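Local atomic coordinates of penicillin-binding protein 2B (Streptococcus pneumoniae, PDB entry 2WAD), a protein that acts as a penicillin-binding transpeptidase, thought to form the peptide cross-links between adjacent glycan strands of the peripheral cell wall. Residues G61-A66 and E274-K279; S266-Q271 and H545-I550. All coordinates share one frame; numbering follows the deposited sequence.

Interaction 1 of 2, residues G61-A66 and E274-K279; sequences GEIYDA and EVLQGK. Unlike the reference sequence in segment 274-279: V275 (reference Thr).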
ATOM      1  N   GLY A  61       0.276  13.572  13.027  1.00 39.25           N
ATOM      2  CA  GLY A  61       0.667  14.327  11.846  1.00 40.29           C
ATOM      3  C   GLY A  61      -0.298  14.049  10.702  1.00 40.06           C
ATOM      4  O   GLY A  61      -1.101  13.112  10.764  1.00 39.51           O
ATOM      5  N   GLU A  62      -0.231  14.864   9.655  1.00 39.82           N
ATOM      6  CA  GLU A  62      -1.189  14.753   8.561  1.00 39.13           C
ATOM      7  C   GLU A  62      -0.527  14.476   7.222  1.00 38.87           C
ATOM      8  O   GLU A  62       0.704  14.489   7.120  1.00 37.84           O
ATOM      9  CB  GLU A  62      -2.070  16.006   8.509  1.00 40.37           C
ATOM     10  CG  GLU A  62      -3.190  15.998   9.538  1.00 46.52           C
ATOM     11  CD  GLU A  62      -3.694  17.394   9.880  1.00 59.13           C
ATOM     12  OE1 GLU A  62      -4.833  17.542  10.380  1.00 63.34           O
ATOM     13  OE2 GLU A  62      -2.933  18.360   9.669  1.00 65.48           O
ATOM     14  N   ILE A  63      -1.359  14.231   6.210  1.00 37.56           N
ATOM     15  CA  ILE A  63      -0.925  13.734   4.912  1.00 37.75           C
ATOM     16  C   ILE A  63      -1.333  14.725   3.816  1.00 36.70           C
ATOM     17  O   ILE A  63      -2.500  15.085   3.707  1.00 33.86           O
ATOM     18  CB  ILE A  63      -1.611  12.385   4.566  1.00 37.36           C
ATOM     19  CG1 ILE A  63      -1.696  11.455   5.781  1.00 41.96           C
ATOM     20  CG2 ILE A  63      -0.991  11.746   3.346  1.00 34.78           C
ATOM     21  CD1 ILE A  63      -0.454  10.671   6.067  1.00 46.87           C
ATOM     22  N   TYR A  64      -0.371  15.108   2.984  1.00 35.61           N
ATOM     23  CA  TYR A  64      -0.569  16.125   1.972  1.00 35.58           C
ATOM     24  C   TYR A  64      -0.182  15.609   0.604  1.00 35.46           C
ATOM     25  O   TYR A  64       0.721  14.772   0.473  1.00 39.89           O
ATOM     26  CB  TYR A  64       0.247  17.371   2.314  1.00 35.64           C
ATOM     27  CG  TYR A  64      -0.201  18.043   3.595  1.00 37.09           C
ATOM     28  CD1 TYR A  64      -1.158  19.054   3.573  1.00 43.01           C
ATOM     29  CD2 TYR A  64       0.342  17.675   4.829  1.00 34.44           C
ATOM     30  CE1 TYR A  64      -1.575  19.688   4.744  1.00 36.18           C
ATOM     31  CE2 TYR A  64      -0.064  18.293   5.995  1.00 35.65           C
ATOM     32  CZ  TYR A  64      -1.021  19.300   5.946  1.00 41.12           C
ATOM     33  OH  TYR A  64      -1.440  19.932   7.099  1.00 39.19           O
ATOM     34  N   ASP A  65      -0.863  16.103  -0.423  1.00 34.02           N
ATOM     35  CA  ASP A  65      -0.461  15.762  -1.781  1.00 32.45           C
ATOM     36  C   ASP A  65       0.690  16.681  -2.165  1.00 31.46           C
ATOM     37  O   ASP A  65       1.068  17.560  -1.383  1.00 27.62           O
ATOM     38  CB  ASP A  65      -1.647  15.806  -2.758  1.00 33.03           C
ATOM     39  CG  ASP A  65      -1.850  17.163  -3.423  1.00 36.77           C
ATOM     40  OD1 ASP A  65      -2.458  17.201  -4.514  1.00 45.27           O
ATOM     41  OD2 ASP A  65      -1.428  18.198  -2.883  1.00 35.72           O
ATOM     42  N   ALA A  66       1.222  16.482  -3.363  1.00 30.04           N
ATOM     43  CA  ALA A  66       2.419  17.162  -3.842  1.00 33.92           C
ATOM     44  C   ALA A  66       2.299  18.688  -3.973  1.00 38.04           C
ATOM     45  O   ALA A  66       3.317  19.387  -4.022  1.00 38.58           O
ATOM     46  CB  ALA A  66       2.867  16.560  -5.175  1.00 33.67           C
ATOM     47  N   GLU A 274       5.488   5.643  12.565  1.00 41.64           N
ATOM     48  CA  GLU A 274       6.522   6.207  13.427  1.00 41.99           C
ATOM     49  C   GLU A 274       6.648   7.713  13.178  1.00 40.74           C
ATOM     50  O   GLU A 274       6.956   8.476  14.081  1.00 41.06           O
ATOM     51  CB  GLU A 274       7.857   5.505  13.142  1.00 42.68           C
ATOM     52  CG  GLU A 274       8.859   5.549  14.287  1.00 50.77           C
ATOM     53  CD  GLU A 274      10.313   5.448  13.837  1.00 58.31           C
ATOM     54  OE1 GLU A 274      10.643   4.678  12.905  1.00 55.99           O
ATOM     55  OE2 GLU A 274      11.140   6.156  14.448  1.00 64.91           O
ATOM     56  N   VAL A 275       6.455   8.146  11.935  1.00 42.18           N
ATOM     57  CA  VAL A 275       6.568   9.561  11.606  1.00 40.58           C
ATOM     58  C   VAL A 275       5.317  10.320  12.049  1.00 39.23           C
ATOM     59  O   VAL A 275       5.421  11.426  12.562  1.00 39.04           O
ATOM     60  CB  VAL A 275       6.785   9.785  10.091  1.00 43.00           C
ATOM     61  CG1 VAL A 275       6.780  11.284   9.787  1.00 44.95           C
ATOM     62  CG2 VAL A 275       8.089   9.152   9.614  1.00 40.14           C
ATOM     63  N   LEU A 276       4.138   9.734  11.860  1.00 37.83           N
ATOM     64  CA  LEU A 276       2.893  10.461  12.083  1.00 37.73           C
ATOM     65  C   LEU A 276       2.517  10.565  13.571  1.00 38.96           C
ATOM     66  O   LEU A 276       1.886  11.545  13.993  1.00 37.71           O
ATOM     67  CB  LEU A 276       1.752   9.851  11.266  1.00 36.51           C
ATOM     68  CG  LEU A 276       1.863   9.862   9.734  1.00 37.74           C
ATOM     69  CD1 LEU A 276       0.973   8.781   9.137  1.00 34.48           C
ATOM     70  CD2 LEU A 276       1.529  11.215   9.133  1.00 29.57           C
ATOM     71  N   GLN A 277       2.924   9.582  14.372  1.00 39.52           N
ATOM     72  CA  GLN A 277       2.526   9.523  15.789  1.00 40.40           C
ATOM     73  C   GLN A 277       2.984  10.728  16.605  1.00 41.49           C
ATOM     74  O   GLN A 277       4.166  11.049  16.640  1.00 41.42           O
ATOM     75  CB  GLN A 277       3.023   8.239  16.460  1.00 40.69           C
ATOM     76  CG  GLN A 277       2.536   8.036  17.905  1.00 40.03           C
ATOM     77  CD  GLN A 277       1.041   7.799  17.969  1.00 40.28           C
ATOM     78  OE1 GLN A 277       0.510   6.960  17.238  1.00 45.81           O
ATOM     79  NE2 GLN A 277       0.351   8.558  18.809  1.00 28.87           N
ATOM     80  N   GLY A 278       2.053  11.398  17.275  1.00 42.97           N
ATOM     81  CA  GLY A 278       2.407  12.569  18.059  1.00 46.05           C
ATOM     82  C   GLY A 278       3.468  12.240  19.092  1.00 48.10           C
ATOM     83  O   GLY A 278       3.500  11.137  19.636  1.00 48.27           O
ATOM     84  N   LYS A 279       4.353  13.194  19.351  1.00 49.45           N
ATOM     85  CA  LYS A 279       5.303  13.055  20.448  1.00 50.80           C
ATOM     86  C   LYS A 279       4.564  13.334  21.756  1.00 49.85           C
ATOM     87  O   LYS A 279       3.887  14.349  21.899  1.00 49.43           O
ATOM     88  CB  LYS A 279       6.477  14.021  20.275  1.00 51.75           C
ATOM     89  CG  LYS A 279       7.535  13.928  21.363  1.00 55.68           C
ATOM     90  CD  LYS A 279       8.344  15.218  21.461  1.00 61.01           C
ATOM     91  CE  LYS A 279       9.176  15.271  22.740  1.00 59.84           C
ATOM     92  NZ  LYS A 279       8.345  15.560  23.952  1.00 60.73           N
TER

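Interaction 2 of 2, residues S266-Q271 and H545-I550; sequences SYLEKQ and HIVEGI. Unlike the reference sequence in segment 545-550: H545 (reference Arg).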
ATOM      1  N   SER A 266      -3.522   0.586   8.237  1.00 37.50           N
ATOM      2  CA  SER A 266      -3.408   0.192   6.838  1.00 38.40           C
ATOM      3  C   SER A 266      -2.676   1.233   5.971  1.00 38.54           C
ATOM      4  O   SER A 266      -2.687   2.425   6.272  1.00 36.84           O
ATOM      5  CB  SER A 266      -4.801  -0.101   6.272  1.00 37.14           C
ATOM      6  OG  SER A 266      -5.568   1.089   6.236  1.00 35.20           O
ATOM      7  N   TYR A 267      -2.042   0.761   4.900  1.00 37.79           N
ATOM      8  CA  TYR A 267      -1.430   1.617   3.882  1.00 37.87           C
ATOM      9  C   TYR A 267      -0.484   2.690   4.409  1.00 36.75           C
ATOM     10  O   TYR A 267       0.270   2.429   5.349  1.00 37.56           O
ATOM     11  CB  TYR A 267      -2.503   2.114   2.901  1.00 36.53           C
ATOM     12  CG  TYR A 267      -3.266   0.929   2.356  1.00 37.67           C
ATOM     13  CD1 TYR A 267      -4.598   0.708   2.701  1.00 39.58           C
ATOM     14  CD2 TYR A 267      -2.620  -0.014   1.543  1.00 35.89           C
ATOM     15  CE1 TYR A 267      -5.288  -0.411   2.231  1.00 36.25           C
ATOM     16  CE2 TYR A 267      -3.291  -1.128   1.076  1.00 36.66           C
ATOM     17  CZ  TYR A 267      -4.626  -1.312   1.426  1.00 39.43           C
ATOM     18  OH  TYR A 267      -5.307  -2.418   0.980  1.00 45.28           O
ATOM     19  N   LEU A 268      -0.540   3.897   3.852  1.00 37.00           N
ATOM     20  CA  LEU A 268       0.333   4.980   4.315  1.00 36.47           C
ATOM     21  C   LEU A 268       0.276   5.263   5.829  1.00 37.57           C
ATOM     22  O   LEU A 268       1.313   5.526   6.452  1.00 37.67           O
ATOM     23  CB  LEU A 268       0.106   6.272   3.517  1.00 35.18           C
ATOM     24  CG  LEU A 268       0.425   6.334   2.023  1.00 33.66           C
ATOM     25  CD1 LEU A 268       0.164   7.749   1.486  1.00 31.80           C
ATOM     26  CD2 LEU A 268       1.876   5.905   1.758  1.00 25.61           C
ATOM     27  N   GLU A 269      -0.911   5.234   6.431  1.00 36.98           N
ATOM     28  CA  GLU A 269      -1.019   5.605   7.849  1.00 38.04           C
ATOM     29  C   GLU A 269      -0.211   4.596   8.638  1.00 38.23           C
ATOM     30  O   GLU A 269       0.411   4.947   9.631  1.00 42.42           O
ATOM     31  CB  GLU A 269      -2.459   5.594   8.384  1.00 37.84           C
ATOM     32  CG  GLU A 269      -3.386   6.670   7.842  1.00 36.80           C
ATOM     33  CD  GLU A 269      -3.340   7.956   8.633  1.00 42.05           C
ATOM     34  OE1 GLU A 269      -2.347   8.197   9.365  1.00 40.50           O
ATOM     35  OE2 GLU A 269      -4.312   8.732   8.519  1.00 37.47           O
ATOM     36  N   LYS A 270      -0.223   3.346   8.194  1.00 38.98           N
ATOM     37  CA  LYS A 270       0.545   2.309   8.860  1.00 40.35           C
ATOM     38  C   LYS A 270       2.027   2.406   8.518  1.00 40.82           C
ATOM     39  O   LYS A 270       2.878   2.353   9.397  1.00 41.59           O
ATOM     40  CB  LYS A 270      -0.005   0.918   8.521  1.00 40.21           C
ATOM     41  CG  LYS A 270       0.723  -0.236   9.223  1.00 43.03           C
ATOM     42  CD  LYS A 270      -0.013  -1.556   9.029  1.00 42.65           C
ATOM     43  CE  LYS A 270       0.910  -2.721   9.294  1.00 46.27           C
ATOM     44  NZ  LYS A 270       0.117  -3.922   9.630  1.00 45.81           N
ATOM     45  N   GLN A 271       2.339   2.519   7.233  1.00 38.74           N
ATOM     46  CA  GLN A 271       3.734   2.568   6.807  1.00 38.05           C
ATOM     47  C   GLN A 271       4.545   3.660   7.517  1.00 36.94           C
ATOM     48  O   GLN A 271       5.700   3.439   7.886  1.00 36.93           O
ATOM     49  CB  GLN A 271       3.805   2.731   5.289  1.00 34.55           C
ATOM     50  CG  GLN A 271       5.181   2.614   4.744  1.00 36.42           C
ATOM     51  CD  GLN A 271       5.678   1.182   4.741  1.00 42.53           C
ATOM     52  OE1 GLN A 271       6.824   0.916   4.360  1.00 37.48           O
ATOM     53  NE2 GLN A 271       4.821   0.257   5.160  1.00 39.90           N
ATOM     54  N   HIS A 545       8.448   5.246  -4.495  1.00 37.60           N
ATOM     55  CA  HIS A 545       8.103   5.802  -3.200  1.00 38.72           C
ATOM     56  C   HIS A 545       6.992   6.820  -3.432  1.00 39.31           C
ATOM     57  O   HIS A 545       7.080   7.637  -4.356  1.00 38.33           O
ATOM     58  CB  HIS A 545       9.317   6.350  -2.414  1.00 36.89           C
ATOM     59  CG  HIS A 545      10.065   7.465  -3.083  1.00 37.18           C
ATOM     60  ND1 HIS A 545       9.816   8.793  -2.811  1.00 39.98           N
ATOM     61  CD2 HIS A 545      11.093   7.449  -3.963  1.00 33.66           C
ATOM     62  CE1 HIS A 545      10.640   9.546  -3.519  1.00 42.01           C
ATOM     63  NE2 HIS A 545      11.421   8.752  -4.231  1.00 38.66           N
ATOM     64  N   ILE A 546       5.933   6.698  -2.634  1.00 36.50           N
ATOM     65  CA  ILE A 546       4.763   7.552  -2.736  1.00 34.45           C
ATOM     66  C   ILE A 546       4.953   8.810  -1.880  1.00 38.02           C
ATOM     67  O   ILE A 546       4.379   9.871  -2.158  1.00 37.85           O
ATOM     68  CB  ILE A 546       3.520   6.780  -2.249  1.00 31.44           C
ATOM     69  CG1 ILE A 546       3.254   5.559  -3.119  1.00 31.27           C
ATOM     70  CG2 ILE A 546       2.293   7.686  -2.252  1.00 33.98           C
ATOM     71  CD1 ILE A 546       2.451   4.449  -2.445  1.00 22.30           C
ATOM     72  N   VAL A 547       5.746   8.683  -0.813  1.00 38.19           N
ATOM     73  CA  VAL A 547       6.057   9.817   0.047  1.00 36.57           C
ATOM     74  C   VAL A 547       7.285  10.566  -0.452  1.00 36.82           C
ATOM     75  O   VAL A 547       8.274   9.936  -0.812  1.00 36.08           O
ATOM     76  CB  VAL A 547       6.237   9.390   1.510  1.00 38.71           C
ATOM     77  CG1 VAL A 547       6.737  10.574   2.323  1.00 38.81           C
ATOM     78  CG2 VAL A 547       4.906   8.860   2.086  1.00 30.34           C
ATOM     79  N   GLU A 548       7.208  11.898  -0.486  1.00 36.88           N
ATOM     80  CA  GLU A 548       8.280  12.735  -1.026  1.00 36.09           C
ATOM     81  C   GLU A 548       9.180  13.263   0.075  1.00 35.33           C
ATOM     82  O   GLU A 548      10.395  13.375  -0.116  1.00 35.22           O
ATOM     83  CB  GLU A 548       7.741  13.911  -1.865  1.00 37.73           C
ATOM     84  CG  GLU A 548       8.801  14.908  -2.392  1.00 36.86           C
ATOM     85  CD  GLU A 548       9.186  15.980  -1.370  1.00 45.25           C
ATOM     86  OE1 GLU A 548      10.337  16.465  -1.390  1.00 51.42           O
ATOM     87  OE2 GLU A 548       8.357  16.357  -0.520  1.00 46.21           O
ATOM     88  N   GLY A 549       8.593  13.599   1.220  1.00 34.48           N
ATOM     89  CA  GLY A 549       9.393  14.100   2.342  1.00 34.58           C
ATOM     90  C   GLY A 549       8.639  14.128   3.659  1.00 32.37           C
ATOM     91  O   GLY A 549       7.422  14.007   3.688  1.00 30.45           O
ATOM     92  N   ILE A 550       9.362  14.259   4.763  1.00 33.97           N
ATOM     93  CA  ILE A 550       8.707  14.467   6.051  1.00 34.73           C
ATOM     94  C   ILE A 550       8.842  15.936   6.396  1.00 35.97           C
ATOM     95  O   ILE A 550       9.931  16.489   6.271  1.00 36.36           O
ATOM     96  CB  ILE A 550       9.338  13.613   7.158  1.00 34.27           C
ATOM     97  CG1 ILE A 550       9.141  12.119   6.847  1.00 38.04           C
ATOM     98  CG2 ILE A 550       8.775  14.003   8.511  1.00 30.95           C
ATOM     99  CD1 ILE A 550      10.423  11.397   6.512  1.00 33.38           C
TER

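Interaction 1 of 2, residues G61-A66 and E274-K279
The C-terminal end of helix 273-276 meets the start of the edge strand 63-64 where L276 receives G61 and I63, a small example of a helix end tied to a sheet through one backbone bond and one apolar pair. G61 N donates to L276 O over 2.8 Å, nearly straight at 175°, and reaches that carbonyl in its plane, on a lone pair. L276 is the last residue before the chain leaves helical geometry at Q277, and its carbonyl accepts from G61, far off in sequence. Beside this bond the leucine side chain runs along 61-66, from the level of G61 toward I63, its CG beside the backbone N (chi1 -63°). L276 CD2 lies 3.6 Å from G61 O and 3.7 Å from I63 CD1. The isoleucine meets both leucine branches with that one methyl, I63 CD1 standing 3.9 Å from L276 CD1, and the two side chains cross at about a right angle. G61 O also accepts a hydrogen bond from R223 NH1, so both peptide polar groups of the glycine are engaged. Around this buried junction, I63 also packs on I308 and L310 of strand 307-310 and on V72 of strand 72-83, while R60 lies against L276.

Interaction 2 of 2, residues S266-Q271 and H545-I550
L268 turns the forked end of its side chain toward I546 and V547 at the entry to strand 547-553, with I546 CG2 before both of its methyls and V547 CG2 beside one of them. L268 CD1 faces I546 CG2 at 4.3 Å. L268 CD2 meets V547 CG2 at 4.2 Å and lies hardly farther, 4.4 Å, from I546 CG2. A chi1 of -65° turns this fork of L268 to the strand. Across from it the nearest groups are the beta-branch methyl of I546, just before the strand, and CG2 of V547, its first residue. The backbones stay well apart, L268 CA and V547 CA being 8.6 Å from each other. The entry into the strand is held by polar groups of its own and by D494. H545, an arginine in the reference sequence, donates from H545 ND1 to V547 O over 2.8 Å at 164°, with the acceptor close to the ring plane. D494 accepts the backbone N-H groups of both I546 and V547, one on each carboxylate oxygen, and farther along E548 and G549 form a classic beta bulge opposite K309. L268 and V547 both also rest on L310. Between the two segments themselves there is no hydrogen bond: helix 267-271 meets this part of the transpeptidase region by apolar contacts alone, which are buried and at ordinary van der Waals distance, so the join relies on dispersion and exclusion of water, with little directional demand.

Overall arrangement
From the N terminus, the chain passes 61-66 first and then runs through much of the N-terminal module before 266-271 opens interaction 2. Only a few residues later, 274-279 closes the loop of interaction 1; interaction 2 closes far downstream, at 545-550 in the transpeptidase region. The segments alternate, so the two loops cross. Helices 267-271 and 273-276 are consecutive, and both reach the mixed sheet in which strand 307-310 lies between strands 63-64 and 547-553. With centres 9 Å apart, the contacts also touch, as where V275 CG1 meets I550 CG2 at 3.6 Å. Together they fasten this helical pair to a strand near the N terminus and one in the transpeptidase region.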